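Local coordinates for glycoside Hydrolase (Bacteroides uniformis, PDB 5T99), which probably hydrolyses terminal beta-galactosidic linkages in agarose-derived oligosaccharides, as a family 2 glycoside hydrolase that binds the inhibitor galacto-isofagomine, at residues A[463-473]-A[488-497]. Numbering follows the deposited sequence.
Sequences AQQVDIAGMNY and LPLYGSETSS. With GIF (D-galacto-isofagomine), chain C.
The hydroxyl of Y473 donates a very short hydrogen bond to E494 OE2 (2.5 Å from OH), and OE2 accepts another from galacto-isofagomine, 2.6 Å from its ring nitrogen N. Ring and carboxylate planes stand 90° apart, while E494 O sits over the centre of one ring face. S497 OG lies 2.7 Å from Y473 OH and is hydrogen-bonded to the inhibitor's O. E494 OE1 forms a salt bridge with R346. A phenylalanine here would probably leave E494 OE2 without the tyrosine hydroxyl and S497 OG without that neighbour, though R346 and the inhibitor would still hold the carboxylate.

Behind this first shell, Y473 N bonds to E494 O (2.9 Å). A chi1 of 40° turns S493 OG toward N472, to whose side-chain carbonyl it donates nearly end-on (C=O...donor 173°), 2.5 Å from OG to OD1; N472 ND2 reaches E417. Earlier along both strands, parallel pairing runs through A469, Y491 and M471, and G470 CA packs over the Y491 ring, 3.9 Å from its centroid.

This beta-alpha-beta unit carries E494 on strand 490-495, the seventh of the barrel, consistent with the family 2 nucleophile position; its pairing with the inhibitor nitrogen suggests recognition of positive charge.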
ATOM      1  N   ALA A 463      -1.088 -10.243  24.752  1.00 15.75           N
ATOM      2  CA  ALA A 463       0.163  -9.639  24.249  1.00 15.52           C
ATOM      3  C   ALA A 463       1.376 -10.593  24.286  1.00 15.33           C
ATOM      4  O   ALA A 463       2.273 -10.506  23.446  1.00 15.56           O
ATOM      5  CB  ALA A 463       0.469  -8.372  25.030  1.00 15.42           C
ATOM      6  N   GLN A 464       1.364 -11.524  25.236  1.00 14.89           N
ATOM      7  CA  GLN A 464       2.434 -12.492  25.399  1.00 14.63           C
ATOM      8  C   GLN A 464       2.395 -13.645  24.379  1.00 14.12           C
ATOM      9  O   GLN A 464       3.349 -14.406  24.292  1.00 14.24           O
ATOM     10  CB  GLN A 464       2.396 -13.064  26.824  1.00 14.74           C
ATOM     11  CG  GLN A 464       2.707 -12.063  27.944  1.00 14.74           C
ATOM     12  CD  GLN A 464       1.554 -11.123  28.309  1.00 14.84           C
ATOM     13  OE1 GLN A 464       0.417 -11.284  27.856  1.00 14.86           O
ATOM     14  NE2 GLN A 464       1.859 -10.117  29.121  1.00 15.02           N
ATOM     15  N   GLN A 465       1.310 -13.779  23.622  1.00 13.74           N
ATOM     16  CA  GLN A 465       1.146 -14.880  22.671  1.00 13.53           C
ATOM     17  C   GLN A 465       1.754 -14.606  21.307  1.00 13.75           C
ATOM     18  O   GLN A 465       1.869 -15.511  20.507  1.00 14.36           O
ATOM     19  CB  GLN A 465      -0.336 -15.190  22.474  1.00 13.32           C
ATOM     20  CG  GLN A 465      -1.088 -15.529  23.741  1.00 13.18           C
ATOM     21  CD  GLN A 465      -0.493 -16.703  24.497  1.00 13.06           C
ATOM     22  OE1 GLN A 465      -0.034 -17.683  23.912  1.00 12.72           O
ATOM     23  NE2 GLN A 465      -0.494 -16.597  25.810  1.00 12.98           N
ATOM     24  N   VAL A 466       2.092 -13.355  21.024  1.00 13.85           N
ATOM     25  CA  VAL A 466       2.807 -12.991  19.802  1.00 13.77           C
ATOM     26  C   VAL A 466       4.220 -12.640  20.205  1.00 14.03           C
ATOM     27  O   VAL A 466       4.505 -12.429  21.396  1.00 14.28           O
ATOM     28  CB  VAL A 466       2.147 -11.823  19.016  1.00 13.63           C
ATOM     29  CG1 VAL A 466       0.863 -12.297  18.366  1.00 13.56           C
ATOM     30  CG2 VAL A 466       1.870 -10.605  19.893  1.00 13.63           C
ATOM     31  N   ASP A 467       5.102 -12.601  19.214  1.00 13.89           N
ATOM     32  CA  ASP A 467       6.513 -12.312  19.448  1.00 13.86           C
ATOM     33  C   ASP A 467       6.769 -10.841  19.832  1.00 13.67           C
ATOM     34  O   ASP A 467       7.634 -10.552  20.668  1.00 13.35           O
ATOM     35  CB  ASP A 467       7.348 -12.688  18.207  1.00 13.85           C
ATOM     36  CG  ASP A 467       7.352 -14.182  17.919  1.00 13.82           C
ATOM     37  OD1 ASP A 467       7.639 -14.978  18.838  1.00 13.41           O
ATOM     38  OD2 ASP A 467       7.088 -14.562  16.759  1.00 13.96           O
ATOM     39  N   ILE A 468       6.044  -9.920  19.198  1.00 13.91           N
ATOM     40  CA  ILE A 468       6.253  -8.479  19.393  1.00 14.32           C
ATOM     41  C   ILE A 468       4.887  -7.809  19.529  1.00 14.86           C
ATOM     42  O   ILE A 468       4.011  -7.988  18.671  1.00 14.52           O
ATOM     43  CB  ILE A 468       7.040  -7.839  18.224  1.00 14.51           C
ATOM     44  CG1 ILE A 468       8.404  -8.536  18.010  1.00 14.94           C
ATOM     45  CG2 ILE A 468       7.291  -6.361  18.496  1.00 14.61           C
ATOM     46  CD1 ILE A 468       9.085  -8.191  16.700  1.00 15.08           C
ATOM     47  N   ALA A 469       4.715  -7.044  20.610  1.00 15.27           N
ATOM     48  CA  ALA A 469       3.448  -6.368  20.902  1.00 15.90           C
ATOM     49  C   ALA A 469       3.414  -4.944  20.315  1.00 16.33           C
ATOM     50  O   ALA A 469       4.316  -4.129  20.577  1.00 15.97           O
ATOM     51  CB  ALA A 469       3.216  -6.320  22.409  1.00 16.16           C
ATOM     52  N   GLY A 470       2.378  -4.659  19.529  1.00 16.04           N
ATOM     53  CA  GLY A 470       2.121  -3.312  19.038  1.00 16.52           C
ATOM     54  C   GLY A 470       1.041  -2.611  19.851  1.00 16.66           C
ATOM     55  O   GLY A 470      -0.003  -3.199  20.106  1.00 16.73           O
ATOM     56  N   MET A 471       1.285  -1.358  20.241  1.00 16.95           N
ATOM     57  CA  MET A 471       0.278  -0.531  20.928  1.00 17.37           C
ATOM     58  C   MET A 471      -0.328   0.517  19.993  1.00 17.31           C
ATOM     59  O   MET A 471       0.398   1.255  19.320  1.00 16.87           O
ATOM     60  CB  MET A 471       0.900   0.177  22.130  1.00 17.88           C
ATOM     61  CG  MET A 471       1.463  -0.771  23.165  1.00 18.38           C
ATOM     62  SD  MET A 471       2.106   0.103  24.592  1.00 19.21           S
ATOM     63  CE  MET A 471       0.613   0.330  25.533  1.00 19.57           C
ATOM     64  N   ASN A 472      -1.657   0.585  19.967  1.00 17.45           N
ATOM     65  CA  ASN A 472      -2.375   1.617  19.220  1.00 17.60           C
ATOM     66  C   ASN A 472      -2.778   2.764  20.134  1.00 18.27           C
ATOM     67  O   ASN A 472      -3.585   2.573  21.038  1.00 19.46           O
ATOM     68  CB  ASN A 472      -3.621   1.033  18.569  1.00 17.57           C
ATOM     69  CG  ASN A 472      -3.299   0.106  17.431  1.00 17.19           C
ATOM     70  OD1 ASN A 472      -2.164  -0.368  17.302  1.00 16.97           O
ATOM     71  ND2 ASN A 472      -4.287  -0.140  16.571  1.00 17.06           N
ATOM     72  N   TYR A 473      -2.194   3.939  19.899  1.00 19.32           N
ATOM     73  CA  TYR A 473      -2.561   5.215  20.560  1.00 19.47           C
ATOM     74  C   TYR A 473      -2.361   5.238  22.076  1.00 20.77           C
ATOM     75  O   TYR A 473      -3.248   5.680  22.815  1.00 20.78           O
ATOM     76  CB  TYR A 473      -3.988   5.613  20.202  1.00 18.43           C
ATOM     77  CG  TYR A 473      -4.254   5.559  18.719  1.00 18.07           C
ATOM     78  CD1 TYR A 473      -3.745   6.543  17.858  1.00 17.74           C
ATOM     79  CD2 TYR A 473      -5.002   4.521  18.165  1.00 17.51           C
ATOM     80  CE1 TYR A 473      -3.986   6.494  16.490  1.00 17.16           C
ATOM     81  CE2 TYR A 473      -5.241   4.468  16.806  1.00 17.48           C
ATOM     82  CZ  TYR A 473      -4.732   5.462  15.980  1.00 16.99           C
ATOM     83  OH  TYR A 473      -4.973   5.400  14.651  1.00 16.59           O
ATOM     84  N   LEU A 488       8.439  -7.839  27.193  1.00 19.93           N
ATOM     85  CA  LEU A 488       7.770  -7.721  25.893  1.00 19.97           C
ATOM     86  C   LEU A 488       8.539  -6.772  24.952  1.00 18.86           C
ATOM     87  O   LEU A 488       8.843  -5.648  25.338  1.00 17.76           O
ATOM     88  CB  LEU A 488       6.351  -7.190  26.060  1.00 20.70           C
ATOM     89  CG  LEU A 488       5.396  -8.049  26.868  1.00 21.27           C
ATOM     90  CD1 LEU A 488       4.088  -7.293  27.024  1.00 21.67           C
ATOM     91  CD2 LEU A 488       5.191  -9.401  26.197  1.00 21.60           C
ATOM     92  N   PRO A 489       8.845  -7.225  23.717  1.00 18.07           N
ATOM     93  CA  PRO A 489       9.282  -6.271  22.693  1.00 17.33           C
ATOM     94  C   PRO A 489       8.080  -5.447  22.231  1.00 17.21           C
ATOM     95  O   PRO A 489       6.976  -6.009  22.089  1.00 17.25           O
ATOM     96  CB  PRO A 489       9.805  -7.167  21.561  1.00 17.16           C
ATOM     97  CG  PRO A 489       9.923  -8.542  22.138  1.00 17.55           C
ATOM     98  CD  PRO A 489       8.892  -8.616  23.221  1.00 17.65           C
ATOM     99  N   LEU A 490       8.294  -4.143  22.001  1.00 16.29           N
ATOM    100  CA  LEU A 490       7.207  -3.177  21.813  1.00 15.85           C
ATOM    101  C   LEU A 490       7.456  -2.197  20.673  1.00 15.59           C
ATOM    102  O   LEU A 490       8.601  -1.855  20.360  1.00 15.65           O
ATOM    103  CB  LEU A 490       6.964  -2.385  23.110  1.00 15.69           C
ATOM    104  CG  LEU A 490       6.379  -3.182  24.276  1.00 15.70           C
ATOM    105  CD1 LEU A 490       6.733  -2.548  25.609  1.00 16.06           C
ATOM    106  CD2 LEU A 490       4.876  -3.324  24.152  1.00 15.73           C
ATOM    107  N   TYR A 491       6.366  -1.754  20.057  1.00 15.29           N
ATOM    108  CA  TYR A 491       6.388  -0.641  19.121  1.00 15.44           C
ATOM    109  C   TYR A 491       4.999  -0.021  19.071  1.00 15.40           C
ATOM    110  O   TYR A 491       4.043  -0.596  19.575  1.00 15.92           O
ATOM    111  CB  TYR A 491       6.849  -1.099  17.716  1.00 15.43           C
ATOM    112  CG  TYR A 491       5.867  -1.992  17.019  1.00 15.22           C
ATOM    113  CD1 TYR A 491       5.031  -1.511  16.016  1.00 15.06           C
ATOM    114  CD2 TYR A 491       5.757  -3.322  17.379  1.00 15.16           C
ATOM    115  CE1 TYR A 491       4.116  -2.348  15.391  1.00 14.90           C
ATOM    116  CE2 TYR A 491       4.843  -4.155  16.769  1.00 15.02           C
ATOM    117  CZ  TYR A 491       4.017  -3.666  15.784  1.00 14.72           C
ATOM    118  OH  TYR A 491       3.108  -4.510  15.194  1.00 14.39           O
ATOM    119  N   GLY A 492       4.893   1.157  18.473  1.00 15.29           N
ATOM    120  CA  GLY A 492       3.605   1.802  18.269  1.00 15.21           C
ATOM    121  C   GLY A 492       3.020   1.325  16.963  1.00 15.30           C
ATOM    122  O   GLY A 492       3.408   1.800  15.891  1.00 15.70           O
ATOM    123  N   SER A 493       2.088   0.379  17.032  1.00 15.25           N
ATOM    124  CA  SER A 493       1.481  -0.173  15.810  1.00 15.11           C
ATOM    125  C   SER A 493       0.535   0.791  15.103  1.00 15.70           C
ATOM    126  O   SER A 493       0.286   0.636  13.909  1.00 16.14           O
ATOM    127  CB  SER A 493       0.794  -1.509  16.083  1.00 14.68           C
ATOM    128  OG  SER A 493       0.111  -1.505  17.318  1.00 14.37           O
ATOM    129  N   GLU A 494       0.006   1.775  15.821  1.00 16.45           N
ATOM    130  CA  GLU A 494      -0.853   2.797  15.212  1.00 17.57           C
ATOM    131  C   GLU A 494      -0.739   4.074  16.048  1.00 18.53           C
ATOM    132  O   GLU A 494      -0.848   4.022  17.281  1.00 18.87           O
ATOM    133  CB  GLU A 494      -2.296   2.300  15.120  1.00 17.87           C
ATOM    134  CG  GLU A 494      -3.002   2.613  13.821  1.00 18.27           C
ATOM    135  CD  GLU A 494      -4.453   2.167  13.850  1.00 19.05           C
ATOM    136  OE1 GLU A 494      -4.695   0.958  13.688  1.00 18.57           O
ATOM    137  OE2 GLU A 494      -5.356   3.027  14.036  1.00 19.73           O
ATOM    138  N   THR A 495      -0.468   5.209  15.404  1.00 18.69           N
ATOM    139  CA  THR A 495      -0.150   6.427  16.152  1.00 18.91           C
ATOM    140  C   THR A 495      -0.771   7.690  15.548  1.00 19.60           C
ATOM    141  O   THR A 495      -1.085   7.750  14.352  1.00 19.67           O
ATOM    142  CB  THR A 495       1.379   6.615  16.317  1.00 18.96           C
ATOM    143  OG1 THR A 495       2.013   6.776  15.039  1.00 19.50           O
ATOM    144  CG2 THR A 495       2.008   5.422  17.023  1.00 19.22           C
ATOM    145  N   SER A 496      -0.922   8.685  16.418  1.00 19.97           N
ATOM    146  CA  SER A 496      -1.448  10.013  16.113  1.00 20.64           C
ATOM    147  C   SER A 496      -2.957  10.008  15.855  1.00 21.02           C
ATOM    148  O   SER A 496      -3.706  10.307  16.753  1.00 21.30           O
ATOM    149  CB  SER A 496      -0.669  10.706  14.978  1.00 20.64           C
ATOM    150  OG  SER A 496      -1.010  12.077  14.908  1.00 20.57           O
ATOM    151  N   SER A 497      -3.392   9.641  14.649  1.00 22.12           N
ATOM    152  CA  SER A 497      -4.776   9.880  14.176  1.00 23.01           C
ATOM    153  C   SER A 497      -5.204  11.367  14.194  1.00 23.81           C
ATOM    154  O   SER A 497      -6.394  11.682  14.222  1.00 23.93           O
ATOM    155  CB  SER A 497      -5.797   8.978  14.903  1.00 22.79           C
ATOM    156  OG  SER A 497      -6.074   7.821  14.134  1.00 22.72           O
TER
HETATM  157  C   GIF C 901      -8.135   1.437  13.427  1.00 18.07           C
HETATM  158  N   GIF C 901      -7.792   2.357  14.502  1.00 18.35           N
HETATM  159  O   GIF C 901      -8.685   6.652  14.134  1.00 18.41           O
HETATM  160  C1  GIF C 901      -8.150   2.169  12.100  1.00 17.93           C
HETATM  161  O1  GIF C 901     -10.340   3.112  12.397  1.00 18.58           O
HETATM  162  C2  GIF C 901      -8.973   3.453  12.176  1.00 18.30           C
HETATM  163  O2  GIF C 901      -8.697   1.313  11.100  1.00 16.65           O
HETATM  164  C3  GIF C 901      -8.484   4.370  13.294  1.00 18.41           C
HETATM  165  C4  GIF C 901      -8.479   3.631  14.628  1.00 18.45           C
HETATM  166  C5  GIF C 901      -9.353   5.625  13.387  1.00 18.53           C